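Local atomic coordinates of stress responsive alpha-beta protein (Jannaschia sp., PDB entry 3BB5), a protein that is of unknown function but forms a dimer of ferredoxin-like alpha-beta subunits and belongs to the stress-responsive A/B barrel family. Residues L21-L27 with Y75-F81. Sequence-based numbering, arbitrary orientation.
Sequences LYHLVML and YGFLCTF. With EDO (1,2-ethanediol), chain G.
Strands 21-27 and 75-81 are the central antiparallel pair in the four-stranded sheet of this dimeric ferredoxin-like fold. Their pairing is regular: H23 N gives a hydrogen bond of 2.7 Å to C79 O and H23 O accepts C79 N, and the same two-way exchange joins L21 with F81 and V25 with F77. On the face under the helices, F77 has its CG between the backbone N and the carbonyl carbon (chi1 60°), which swings the ring across to V25. There V25 CB sits over one ring face as a CH-pi contact, 3.5 Å from F77 CZ, with both methyls against the rim; a beta-branched valine fits this flat surface well. With an alanine here instead of F77, V25 would probably lose the surface its CB and methyls rest on, and M42 of helix 34-48 a packing partner. Further along, the F81 ring turns its edge toward the H23 face, planes at 61°. D118 holds H23 ND1 and probably limits the imidazole's rotation; at NE2 sits only an ethanediol, probably from the crystallisation liquor. On the other face, which meets the second subunit, L24 CB packs 3.8 Å from L78 CD1, apolar like L24 of that subunit beyond, and the selenium of M26, a selenomethionine, rests 3.9 Å from G76 CA, where any CB would clash. The sheet thus buries two faces, one aromatic and aliphatic, the other mixed, with leucines and M26 followed by the Y22-T80 pair.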
ATOM      1  N   LEU A  21       0.303  -7.946  -9.479  1.00 39.36           N
ATOM      2  CA  LEU A  21       0.098  -6.541  -9.165  1.00 39.71           C
ATOM      3  C   LEU A  21      -0.621  -6.329  -7.836  1.00 39.40           C
ATOM      4  O   LEU A  21      -1.694  -6.869  -7.603  1.00 38.62           O
ATOM      5  CB  LEU A  21      -0.694  -5.836 -10.291  1.00 39.50           C
ATOM      6  CG  LEU A  21      -0.039  -5.631 -11.661  1.00 38.93           C
ATOM      7  CD1 LEU A  21      -1.114  -5.125 -12.637  1.00 40.23           C
ATOM      8  CD2 LEU A  21       1.139  -4.655 -11.601  1.00 38.51           C
ATOM      9  N   TYR A  22      -0.031  -5.500  -6.989  1.00 39.53           N
ATOM     10  CA  TYR A  22      -0.634  -5.111  -5.723  1.00 39.13           C
ATOM     11  C   TYR A  22      -1.138  -3.699  -5.930  1.00 37.61           C
ATOM     12  O   TYR A  22      -0.354  -2.793  -6.085  1.00 37.66           O
ATOM     13  CB  TYR A  22       0.389  -5.157  -4.585  1.00 40.53           C
ATOM     14  CG  TYR A  22       0.662  -6.531  -3.989  1.00 40.55           C
ATOM     15  CD1 TYR A  22       0.453  -7.699  -4.708  1.00 50.70           C
ATOM     16  CD2 TYR A  22       1.185  -6.652  -2.715  1.00 51.26           C
ATOM     17  CE1 TYR A  22       0.718  -8.934  -4.166  1.00 49.57           C
ATOM     18  CE2 TYR A  22       1.461  -7.890  -2.157  1.00 53.52           C
ATOM     19  CZ  TYR A  22       1.224  -9.025  -2.888  1.00 49.73           C
ATOM     20  OH  TYR A  22       1.493 -10.252  -2.336  1.00 50.53           O
ATOM     21  N   HIS A  23      -2.456  -3.549  -5.949  1.00 36.62           N
ATOM     22  CA  HIS A  23      -3.173  -2.283  -6.216  1.00 36.63           C
ATOM     23  C   HIS A  23      -3.578  -1.716  -4.878  1.00 36.00           C
ATOM     24  O   HIS A  23      -4.433  -2.273  -4.234  1.00 32.68           O
ATOM     25  CB  HIS A  23      -4.413  -2.628  -7.068  1.00 37.68           C
ATOM     26  CG  HIS A  23      -5.259  -1.460  -7.493  1.00 38.85           C
ATOM     27  ND1 HIS A  23      -4.854  -0.549  -8.447  1.00 42.39           N
ATOM     28  CD2 HIS A  23      -6.522  -1.099  -7.144  1.00 35.81           C
ATOM     29  CE1 HIS A  23      -5.823   0.331  -8.651  1.00 41.06           C
ATOM     30  NE2 HIS A  23      -6.842   0.020  -7.876  1.00 30.04           N
ATOM     31  N   LEU A  24      -2.924  -0.642  -4.446  1.00 37.17           N
ATOM     32  CA  LEU A  24      -3.166  -0.036  -3.154  1.00 39.23           C
ATOM     33  C   LEU A  24      -3.835   1.310  -3.349  1.00 37.68           C
ATOM     34  O   LEU A  24      -3.361   2.149  -4.110  1.00 36.05           O
ATOM     35  CB  LEU A  24      -1.857   0.140  -2.371  1.00 41.47           C
ATOM     36  CG  LEU A  24      -1.899   1.102  -1.145  1.00 49.59           C
ATOM     37  CD1 LEU A  24      -2.731   0.544   0.068  1.00 48.98           C
ATOM     38  CD2 LEU A  24      -0.459   1.511  -0.675  1.00 49.12           C
ATOM     39  N   VAL A  25      -4.934   1.514  -2.637  1.00 38.08           N
ATOM     40  CA  VAL A  25      -5.746   2.723  -2.773  1.00 37.33           C
ATOM     41  C   VAL A  25      -5.884   3.348  -1.380  1.00 36.55           C
ATOM     42  O   VAL A  25      -6.458   2.724  -0.490  1.00 35.04           O
ATOM     43  CB  VAL A  25      -7.157   2.392  -3.381  1.00 36.90           C
ATOM     44  CG1 VAL A  25      -8.002   3.649  -3.528  1.00 30.94           C
ATOM     45  CG2 VAL A  25      -7.008   1.638  -4.713  1.00 32.12           C
HETATM   46  N   MSE A  26      -5.303   4.544  -1.201  1.00 36.58           N
HETATM   47  CA  MSE A  26      -5.384   5.314   0.052  1.00 35.10           C
HETATM   48  C   MSE A  26      -6.333   6.505  -0.073  1.00 34.58           C
HETATM   49  O   MSE A  26      -6.286   7.260  -1.033  1.00 32.93           O
HETATM   50  CB  MSE A  26      -3.993   5.783   0.480  1.00 35.59           C
HETATM   51  CG  MSE A  26      -2.962   4.649   0.641  1.00 37.78           C
HETATM   52 SE   MSE A  26      -3.484   3.291   1.943  0.75 44.72          SE
HETATM   53  CE  MSE A  26      -3.751   4.452   3.502  1.00 41.15           C
ATOM     54  N   LEU A  27      -7.219   6.655   0.902  1.00 37.00           N
ATOM     55  CA  LEU A  27      -8.367   7.542   0.754  1.00 37.11           C
ATOM     56  C   LEU A  27      -8.243   8.660   1.734  1.00 37.43           C
ATOM     57  O   LEU A  27      -7.795   8.434   2.828  1.00 37.64           O
ATOM     58  CB  LEU A  27      -9.671   6.788   0.998  1.00 36.50           C
ATOM     59  CG  LEU A  27     -10.016   5.654   0.025  1.00 36.33           C
ATOM     60  CD1 LEU A  27     -11.221   4.864   0.585  1.00 33.83           C
ATOM     61  CD2 LEU A  27     -10.291   6.158  -1.414  1.00 25.55           C
ATOM     62  N   TYR A  75      -7.734   5.796   5.772  1.00 33.21           N
ATOM     63  CA  TYR A  75      -8.366   4.517   5.368  1.00 33.57           C
ATOM     64  C   TYR A  75      -7.844   4.081   4.001  1.00 33.79           C
ATOM     65  O   TYR A  75      -7.560   4.907   3.133  1.00 34.55           O
ATOM     66  CB  TYR A  75      -9.923   4.628   5.363  1.00 33.63           C
ATOM     67  CG  TYR A  75     -10.643   3.282   5.531  1.00 33.39           C
ATOM     68  CD1 TYR A  75     -10.942   2.493   4.434  1.00 28.25           C
ATOM     69  CD2 TYR A  75     -10.974   2.786   6.785  1.00 32.01           C
ATOM     70  CE1 TYR A  75     -11.564   1.295   4.558  1.00 30.37           C
ATOM     71  CE2 TYR A  75     -11.599   1.553   6.920  1.00 27.84           C
ATOM     72  CZ  TYR A  75     -11.887   0.816   5.796  1.00 31.85           C
ATOM     73  OH  TYR A  75     -12.500  -0.416   5.892  1.00 36.80           O
ATOM     74  N   GLY A  76      -7.687   2.776   3.805  1.00 34.90           N
ATOM     75  CA  GLY A  76      -7.213   2.286   2.521  1.00 35.60           C
ATOM     76  C   GLY A  76      -7.567   0.865   2.237  1.00 37.01           C
ATOM     77  O   GLY A  76      -8.155   0.161   3.066  1.00 39.13           O
ATOM     78  N   PHE A  77      -7.258   0.452   1.027  1.00 37.98           N
ATOM     79  CA  PHE A  77      -7.453  -0.943   0.659  1.00 37.42           C
ATOM     80  C   PHE A  77      -6.410  -1.442  -0.303  1.00 34.55           C
ATOM     81  O   PHE A  77      -5.635  -0.670  -0.808  1.00 31.40           O
ATOM     82  CB  PHE A  77      -8.891  -1.222   0.189  1.00 37.32           C
ATOM     83  CG  PHE A  77      -9.338  -0.439  -1.026  1.00 35.59           C
ATOM     84  CD1 PHE A  77      -9.945   0.778  -0.886  1.00 33.10           C
ATOM     85  CD2 PHE A  77      -9.239  -0.983  -2.298  1.00 37.83           C
ATOM     86  CE1 PHE A  77     -10.420   1.464  -1.991  1.00 37.05           C
ATOM     87  CE2 PHE A  77      -9.683  -0.318  -3.394  1.00 35.66           C
ATOM     88  CZ  PHE A  77     -10.288   0.908  -3.248  1.00 36.96           C
ATOM     89  N   LEU A  78      -6.376  -2.767  -0.453  1.00 38.65           N
ATOM     90  CA  LEU A  78      -5.406  -3.504  -1.260  1.00 37.92           C
ATOM     91  C   LEU A  78      -6.130  -4.576  -2.089  1.00 38.19           C
ATOM     92  O   LEU A  78      -6.872  -5.392  -1.528  1.00 37.93           O
ATOM     93  CB  LEU A  78      -4.366  -4.197  -0.379  1.00 37.97           C
ATOM     94  CG  LEU A  78      -3.174  -4.717  -1.206  1.00 44.55           C
ATOM     95  CD1 LEU A  78      -2.099  -3.583  -1.467  1.00 45.35           C
ATOM     96  CD2 LEU A  78      -2.532  -5.960  -0.588  1.00 45.49           C
ATOM     97  N   CYS A  79      -5.916  -4.554  -3.410  1.00 36.04           N
ATOM     98  CA  CYS A  79      -6.244  -5.678  -4.269  1.00 39.40           C
ATOM     99  C   CYS A  79      -4.983  -6.278  -4.801  1.00 36.55           C
ATOM    100  O   CYS A  79      -4.124  -5.568  -5.281  1.00 36.60           O
ATOM    101  CB  CYS A  79      -7.085  -5.262  -5.470  1.00 40.09           C
ATOM    102  SG  CYS A  79      -8.389  -4.261  -5.011  1.00 44.08           S
ATOM    103  N   THR A  80      -4.903  -7.594  -4.732  1.00 33.25           N
ATOM    104  CA  THR A  80      -3.835  -8.355  -5.338  0.50 32.15           C
ATOM    105  C   THR A  80      -4.395  -8.965  -6.636  1.00 33.56           C
ATOM    106  O   THR A  80      -5.364  -9.685  -6.572  1.00 32.07           O
ATOM    107  CB  THR A  80      -3.374  -9.465  -4.364  0.50 30.73           C
ATOM    108  OG1 THR A  80      -2.876  -8.853  -3.165  0.50 31.71           O
ATOM    109  CG2 THR A  80      -2.293 -10.350  -4.978  0.50 17.70           C
ATOM    110  N   PHE A  81      -3.782  -8.665  -7.782  1.00 34.63           N
ATOM    111  CA  PHE A  81      -4.170  -9.225  -9.079  1.00 34.12           C
ATOM    112  C   PHE A  81      -3.107 -10.143  -9.645  1.00 34.77           C
ATOM    113  O   PHE A  81      -1.908  -9.943  -9.447  1.00 33.84           O
ATOM    114  CB  PHE A  81      -4.437  -8.108 -10.090  1.00 33.93           C
ATOM    115  CG  PHE A  81      -5.533  -7.167  -9.679  1.00 33.78           C
ATOM    116  CD1 PHE A  81      -6.845  -7.558  -9.750  1.00 28.77           C
ATOM    117  CD2 PHE A  81      -5.248  -5.890  -9.205  1.00 35.82           C
ATOM    118  CE1 PHE A  81      -7.868  -6.702  -9.379  1.00 30.69           C
ATOM    119  CE2 PHE A  81      -6.274  -5.044  -8.841  1.00 33.19           C
ATOM    120  CZ  PHE A  81      -7.587  -5.475  -8.924  1.00 32.21           C
TER
HETATM  121  C1  EDO G 103     -10.012   3.511  -7.148  1.00 52.94           C
HETATM  122  O1  EDO G 103     -10.016   4.152  -8.434  1.00 48.49           O
HETATM  123  C2  EDO G 103     -10.735   2.158  -7.182  1.00 56.09           C
HETATM  124  O2  EDO G 103      -9.811   1.053  -7.300  1.00 52.54           O